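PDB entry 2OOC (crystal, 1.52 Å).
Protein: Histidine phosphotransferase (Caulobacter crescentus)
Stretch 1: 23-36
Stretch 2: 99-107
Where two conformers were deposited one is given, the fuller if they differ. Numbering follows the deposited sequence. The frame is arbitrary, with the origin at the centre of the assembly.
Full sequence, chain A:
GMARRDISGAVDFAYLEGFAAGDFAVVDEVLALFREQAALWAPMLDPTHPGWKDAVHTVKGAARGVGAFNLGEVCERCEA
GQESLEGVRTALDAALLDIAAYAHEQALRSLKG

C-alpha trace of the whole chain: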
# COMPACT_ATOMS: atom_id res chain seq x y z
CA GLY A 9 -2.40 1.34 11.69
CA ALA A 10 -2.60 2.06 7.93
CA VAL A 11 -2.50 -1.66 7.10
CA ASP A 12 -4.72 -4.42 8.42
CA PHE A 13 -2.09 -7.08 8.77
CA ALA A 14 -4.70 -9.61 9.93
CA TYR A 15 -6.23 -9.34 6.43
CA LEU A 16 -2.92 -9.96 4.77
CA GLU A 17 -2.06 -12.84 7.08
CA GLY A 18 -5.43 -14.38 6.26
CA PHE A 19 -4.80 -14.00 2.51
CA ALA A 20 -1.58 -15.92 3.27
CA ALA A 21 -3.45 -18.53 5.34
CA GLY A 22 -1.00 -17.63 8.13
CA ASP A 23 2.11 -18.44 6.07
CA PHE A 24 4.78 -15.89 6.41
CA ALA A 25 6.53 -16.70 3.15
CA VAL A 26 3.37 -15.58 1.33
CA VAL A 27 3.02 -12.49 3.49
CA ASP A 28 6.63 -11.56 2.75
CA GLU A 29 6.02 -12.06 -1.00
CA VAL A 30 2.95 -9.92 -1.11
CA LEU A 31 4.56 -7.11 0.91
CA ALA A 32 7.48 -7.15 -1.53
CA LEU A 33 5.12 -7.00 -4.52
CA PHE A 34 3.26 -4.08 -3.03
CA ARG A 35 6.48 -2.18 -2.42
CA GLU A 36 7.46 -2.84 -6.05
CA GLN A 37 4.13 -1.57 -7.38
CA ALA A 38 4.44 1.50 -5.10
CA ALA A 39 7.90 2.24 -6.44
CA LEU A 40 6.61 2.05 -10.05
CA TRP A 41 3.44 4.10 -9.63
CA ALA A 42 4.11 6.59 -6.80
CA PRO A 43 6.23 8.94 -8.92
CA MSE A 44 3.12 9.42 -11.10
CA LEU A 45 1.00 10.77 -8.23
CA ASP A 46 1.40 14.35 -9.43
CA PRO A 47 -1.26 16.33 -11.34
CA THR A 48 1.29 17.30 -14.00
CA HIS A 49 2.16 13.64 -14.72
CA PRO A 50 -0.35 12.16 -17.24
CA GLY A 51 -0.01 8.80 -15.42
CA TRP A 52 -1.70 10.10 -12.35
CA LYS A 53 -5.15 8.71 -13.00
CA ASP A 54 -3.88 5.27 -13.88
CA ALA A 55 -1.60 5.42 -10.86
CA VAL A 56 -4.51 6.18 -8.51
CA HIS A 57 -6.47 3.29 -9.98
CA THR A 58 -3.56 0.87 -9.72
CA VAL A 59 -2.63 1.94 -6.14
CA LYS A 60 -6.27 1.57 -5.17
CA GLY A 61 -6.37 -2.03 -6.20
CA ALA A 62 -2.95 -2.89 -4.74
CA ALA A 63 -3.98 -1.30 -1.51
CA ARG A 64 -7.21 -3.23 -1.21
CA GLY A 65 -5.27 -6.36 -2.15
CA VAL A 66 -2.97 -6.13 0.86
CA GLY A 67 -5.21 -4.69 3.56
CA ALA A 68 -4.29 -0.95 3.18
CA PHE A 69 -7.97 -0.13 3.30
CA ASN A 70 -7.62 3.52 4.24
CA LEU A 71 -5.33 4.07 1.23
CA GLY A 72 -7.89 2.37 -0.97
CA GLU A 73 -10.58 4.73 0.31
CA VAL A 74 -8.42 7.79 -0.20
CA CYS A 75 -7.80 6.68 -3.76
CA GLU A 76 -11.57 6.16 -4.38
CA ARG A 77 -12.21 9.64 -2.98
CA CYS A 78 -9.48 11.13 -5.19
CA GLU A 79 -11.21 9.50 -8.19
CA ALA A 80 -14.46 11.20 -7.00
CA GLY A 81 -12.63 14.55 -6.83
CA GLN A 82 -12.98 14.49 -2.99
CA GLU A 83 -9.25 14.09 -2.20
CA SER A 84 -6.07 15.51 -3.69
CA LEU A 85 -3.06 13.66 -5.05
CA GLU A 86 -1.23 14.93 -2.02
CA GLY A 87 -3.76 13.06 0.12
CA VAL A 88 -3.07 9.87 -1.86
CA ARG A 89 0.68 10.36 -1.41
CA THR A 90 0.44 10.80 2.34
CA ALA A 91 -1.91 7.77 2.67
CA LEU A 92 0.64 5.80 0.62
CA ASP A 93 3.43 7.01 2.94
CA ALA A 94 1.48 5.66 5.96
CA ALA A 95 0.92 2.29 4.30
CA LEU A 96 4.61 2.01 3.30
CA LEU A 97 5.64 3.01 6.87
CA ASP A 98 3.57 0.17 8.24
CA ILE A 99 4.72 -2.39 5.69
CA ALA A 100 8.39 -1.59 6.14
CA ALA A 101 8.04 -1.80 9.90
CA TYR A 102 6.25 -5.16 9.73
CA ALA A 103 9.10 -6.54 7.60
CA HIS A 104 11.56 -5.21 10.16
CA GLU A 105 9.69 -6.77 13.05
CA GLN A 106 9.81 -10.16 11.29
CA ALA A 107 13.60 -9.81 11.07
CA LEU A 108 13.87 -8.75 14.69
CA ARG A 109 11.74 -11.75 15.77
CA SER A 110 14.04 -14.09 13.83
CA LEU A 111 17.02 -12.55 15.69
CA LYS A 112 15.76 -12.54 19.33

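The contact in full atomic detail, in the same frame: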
# COMPACT_ATOMS: atom_id res chain seq x y z
N ASP A 23 0.75 -18.07 6.49
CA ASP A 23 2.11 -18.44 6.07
C ASP A 23 2.93 -17.25 5.78
O ASP A 23 2.67 -16.45 4.84
CB ASP A 23 2.06 -19.38 4.87
CG ASP A 23 3.40 -20.08 4.64
OD1 ASP A 23 4.37 -19.34 4.45
OD2 ASP A 23 3.40 -21.31 4.67
N PHE A 24 3.98 -17.08 6.57
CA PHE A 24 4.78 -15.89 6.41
C PHE A 24 5.57 -15.74 5.15
O PHE A 24 5.88 -14.62 4.80
CB PHE A 24 5.53 -15.57 7.70
CG PHE A 24 4.56 -15.23 8.80
CD1 PHE A 24 3.88 -14.00 8.78
CD2 PHE A 24 4.18 -16.18 9.75
CE1 PHE A 24 2.93 -13.71 9.74
CE2 PHE A 24 3.23 -15.89 10.72
CZ PHE A 24 2.60 -14.65 10.70
N ALA A 25 5.84 -16.82 4.41
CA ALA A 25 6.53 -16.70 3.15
C ALA A 25 5.61 -15.96 2.17
O ALA A 25 6.09 -15.16 1.34
CB ALA A 25 6.92 -18.07 2.62
N VAL A 26 4.32 -16.25 2.25
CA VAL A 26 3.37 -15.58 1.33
C VAL A 26 3.17 -14.12 1.74
O VAL A 26 3.16 -13.20 0.90
CB VAL A 26 2.04 -16.31 1.23
CG1 VAL A 26 1.03 -15.50 0.39
CG2 VAL A 26 2.23 -17.72 0.61
N VAL A 27 3.07 -13.86 3.02
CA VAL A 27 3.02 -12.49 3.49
C VAL A 27 4.21 -11.68 2.98
O VAL A 27 4.04 -10.60 2.40
CB VAL A 27 2.95 -12.44 5.03
CG1 VAL A 27 3.08 -10.93 5.49
CG2 VAL A 27 1.67 -13.08 5.60
N ASP A 28 5.41 -12.24 3.15
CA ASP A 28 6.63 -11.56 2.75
C ASP A 28 6.61 -11.25 1.26
O ASP A 28 7.04 -10.15 0.83
CB ASP A 28 7.88 -12.39 3.11
CG ASP A 28 8.14 -12.49 4.63
OD1 ASP A 28 7.54 -11.74 5.44
OD2 ASP A 28 8.93 -13.39 5.02
N GLU A 29 6.14 -12.21 0.46
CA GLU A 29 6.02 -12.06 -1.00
C GLU A 29 5.11 -10.90 -1.38
O GLU A 29 5.41 -10.09 -2.26
CB GLU A 29 5.41 -13.33 -1.57
CG GLU A 29 5.20 -13.33 -3.13
CD GLU A 29 4.16 -14.33 -3.62
OE1 GLU A 29 3.46 -14.99 -2.82
OE2 GLU A 29 4.04 -14.48 -4.85
N VAL A 30 3.95 -10.90 -0.75
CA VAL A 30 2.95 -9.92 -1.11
C VAL A 30 3.42 -8.50 -0.72
O VAL A 30 3.23 -7.53 -1.47
CB VAL A 30 1.59 -10.27 -0.47
CG1 VAL A 30 0.64 -9.05 -0.59
CG2 VAL A 30 1.02 -11.56 -1.12
N LEU A 31 4.02 -8.40 0.45
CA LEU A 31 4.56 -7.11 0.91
C LEU A 31 5.62 -6.62 -0.09
O LEU A 31 5.68 -5.43 -0.46
CB LEU A 31 5.14 -7.14 2.32
CG LEU A 31 4.10 -7.41 3.42
CD1 LEU A 31 4.83 -7.42 4.69
CD2 LEU A 31 2.94 -6.39 3.28
N ALA A 32 6.48 -7.53 -0.55
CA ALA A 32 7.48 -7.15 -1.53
C ALA A 32 6.88 -6.72 -2.89
O ALA A 32 7.30 -5.71 -3.45
CB ALA A 32 8.50 -8.28 -1.71
N LEU A 33 5.82 -7.40 -3.32
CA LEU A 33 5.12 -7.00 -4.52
C LEU A 33 4.49 -5.63 -4.39
O LEU A 33 4.56 -4.82 -5.30
CB LEU A 33 4.03 -8.05 -4.84
CG LEU A 33 4.54 -9.43 -5.29
CD1 LEU A 33 3.32 -10.46 -5.43
CD2 LEU A 33 5.36 -9.29 -6.57
N PHE A 34 3.91 -5.35 -3.24
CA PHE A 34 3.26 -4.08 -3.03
C PHE A 34 4.30 -2.96 -3.07
O PHE A 34 4.08 -1.92 -3.67
CB PHE A 34 2.54 -4.02 -1.70
CG PHE A 34 1.84 -2.70 -1.45
CD1 PHE A 34 0.54 -2.50 -1.91
CD2 PHE A 34 2.48 -1.66 -0.83
CE1 PHE A 34 -0.06 -1.27 -1.71
CE2 PHE A 34 1.89 -0.44 -0.59
CZ PHE A 34 0.61 -0.23 -1.08
N ARG A 35 5.44 -3.19 -2.45
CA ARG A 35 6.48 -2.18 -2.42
C ARG A 35 6.99 -1.91 -3.84
O ARG A 35 7.29 -0.79 -4.20
CB ARG A 35 7.62 -2.55 -1.44
CG ARG A 35 7.26 -2.20 -0.00
CD ARG A 35 8.07 -3.00 1.02
NE ARG A 35 9.51 -2.98 0.76
CZ ARG A 35 10.43 -2.32 1.48
NH1 ARG A 35 10.09 -1.57 2.53
NH2 ARG A 35 11.72 -2.39 1.12
N GLU A 36 7.05 -2.96 -4.65
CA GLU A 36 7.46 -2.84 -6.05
C GLU A 36 6.47 -2.03 -6.88
O GLU A 36 6.85 -1.11 -7.65
CB GLU A 36 7.61 -4.22 -6.69
CG GLU A 36 8.87 -4.92 -6.37
CD GLU A 36 8.90 -6.29 -7.07
OE1 GLU A 36 8.51 -6.34 -8.29
OE2 GLU A 36 9.24 -7.31 -6.39
N ILE A 99 4.20 -1.20 6.37
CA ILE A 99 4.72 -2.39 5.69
C ILE A 99 6.19 -2.58 5.95
O ILE A 99 6.64 -3.70 6.26
CB ILE A 99 4.42 -2.29 4.19
CG1 ILE A 99 2.93 -2.53 3.98
CG2 ILE A 99 5.29 -3.27 3.37
CD1 ILE A 99 2.48 -2.13 2.58
N ALA A 100 6.97 -1.49 5.87
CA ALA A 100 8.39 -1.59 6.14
C ALA A 100 8.69 -2.01 7.57
O ALA A 100 9.57 -2.81 7.91
CB ALA A 100 9.12 -0.27 5.81
N ALA A 101 7.90 -1.48 8.50
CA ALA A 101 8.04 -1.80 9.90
C ALA A 101 7.68 -3.25 10.25
O ALA A 101 8.29 -3.89 11.11
CB ALA A 101 7.21 -0.81 10.77
N TYR A 102 6.66 -3.78 9.55
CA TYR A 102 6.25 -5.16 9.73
C TYR A 102 7.36 -6.08 9.25
O TYR A 102 7.68 -7.04 9.95
CB TYR A 102 5.00 -5.42 8.95
CG TYR A 102 4.39 -6.81 9.07
CD1 TYR A 102 4.88 -7.85 8.32
CD2 TYR A 102 3.32 -7.06 9.90
CE1 TYR A 102 4.32 -9.10 8.36
CE2 TYR A 102 2.73 -8.32 9.95
CZ TYR A 102 3.25 -9.32 9.18
OH TYR A 102 2.72 -10.60 9.20
N ALA A 103 7.95 -5.77 8.11
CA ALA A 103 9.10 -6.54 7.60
C ALA A 103 10.27 -6.50 8.59
O ALA A 103 10.91 -7.51 8.91
CB ALA A 103 9.51 -6.04 6.24
N HIS A 104 10.54 -5.33 9.17
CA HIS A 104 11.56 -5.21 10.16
C HIS A 104 11.34 -6.03 11.42
O HIS A 104 12.25 -6.64 11.96
CB HIS A 104 11.69 -3.70 10.52
CG HIS A 104 12.92 -3.36 11.27
ND1 HIS A 104 12.96 -2.37 12.23
CD2 HIS A 104 14.20 -3.84 11.19
CE1 HIS A 104 14.18 -2.25 12.71
NE2 HIS A 104 14.96 -3.11 12.07
N GLU A 105 10.11 -5.99 11.91
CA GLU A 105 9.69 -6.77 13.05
C GLU A 105 9.89 -8.26 12.83
O GLU A 105 10.29 -8.96 13.76
CB GLU A 105 8.21 -6.48 13.33
CG GLU A 105 8.04 -5.23 14.15
CD GLU A 105 6.62 -4.65 14.09
OE1 GLU A 105 5.66 -5.39 13.75
OE2 GLU A 105 6.47 -3.44 14.38
N GLN A 106 9.60 -8.73 11.61
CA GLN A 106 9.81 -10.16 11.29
C GLN A 106 11.28 -10.48 11.47
O GLN A 106 11.64 -11.49 12.10
CB GLN A 106 9.41 -10.51 9.84
CG GLN A 106 7.96 -10.25 9.43
CD GLN A 106 7.04 -11.46 9.55
OE1 GLN A 106 6.87 -12.22 8.58
NE2 GLN A 106 6.38 -11.61 10.73
N ALA A 107 12.15 -9.60 10.98
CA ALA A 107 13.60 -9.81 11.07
C ALA A 107 14.06 -9.78 12.50
O ALA A 107 14.89 -10.61 12.90
CB ALA A 107 14.36 -8.81 10.23

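The body of a helix pair can be built from a few apolar side chains, with polar residues toward its margins, and the pairing of helix 24–36 with helix 99–107 in this histidine phosphotransferase is an example. The two axes come no closer than 10.7 Å and run in roughly opposing directions, at 146°. The spacing of the backbones varies along the contact: the CA atoms of Leu31 and Ile99 lie 6.7 Å apart, whereas those of Phe24 and Gln106 are separated by 9.1 Å. Phe24, Tyr102 and Gln106 occupy the wider end.

Ile99 covers the most surface. Its CA-to-CB bond points toward the first helix, and its rotamer is m, t. Ile99 CD1 reaches Phe34, lying 3.4 Å from CD2 of that ring, while the branch carbon CG2 of Ile99 sits 3.7 Å from Arg35 CD. Leu31 CD2 lies against both branches, 3.9 Å from Ile99 CG2 and equally far from Ile99 CG1. One buried residue thus meets three successive positions along the facing surface of the first helix, two of them apolar and the third contributing the aliphatic part of a charged side chain. Arg35 then extends past Ile99, bringing NH1 to 3.7 Å from Ala100 CB, with the methyl near the plane of the guanidinium, at its edge.

Leu31 is the counterpart of Ile99 and occupies the middle of the contact. In its m, t rotamer, Leu31 CD2 lies against Ile99, while Leu31 CD1 lies 3.7 Å from Tyr102 CD1 and still borders Ile99. A leucine placed in this way ties together neighbours spaced i and i+3 on the opposing helix.

Tyr102, with chi1 at t, carries the packing toward the wider end. Its ring runs along the first helix, so that Val27 CG1 approaches Tyr102 CE1 at 3.6 Å, beyond the contact with Leu31. At the tip, Tyr102 OH lies 3.2 Å from Phe24 CE1, near the plane of the phenylalanine ring and at its edge. That hydroxyl is hydrogen-bonded elsewhere in the structure, so its polar requirement is met without a partner on these helices.

Phe24 begins the first helix, just after Asp23, whose OD1 accepts a capping hydrogen bond from Ala25 N at 2.9 Å. Gln106 covers this end from across the contact, alongside Phe24 and Asp28. The general lesson is that apolar side chains, interleaved along a shared surface, can form the body of a helix pair while polar residues lie toward its margins.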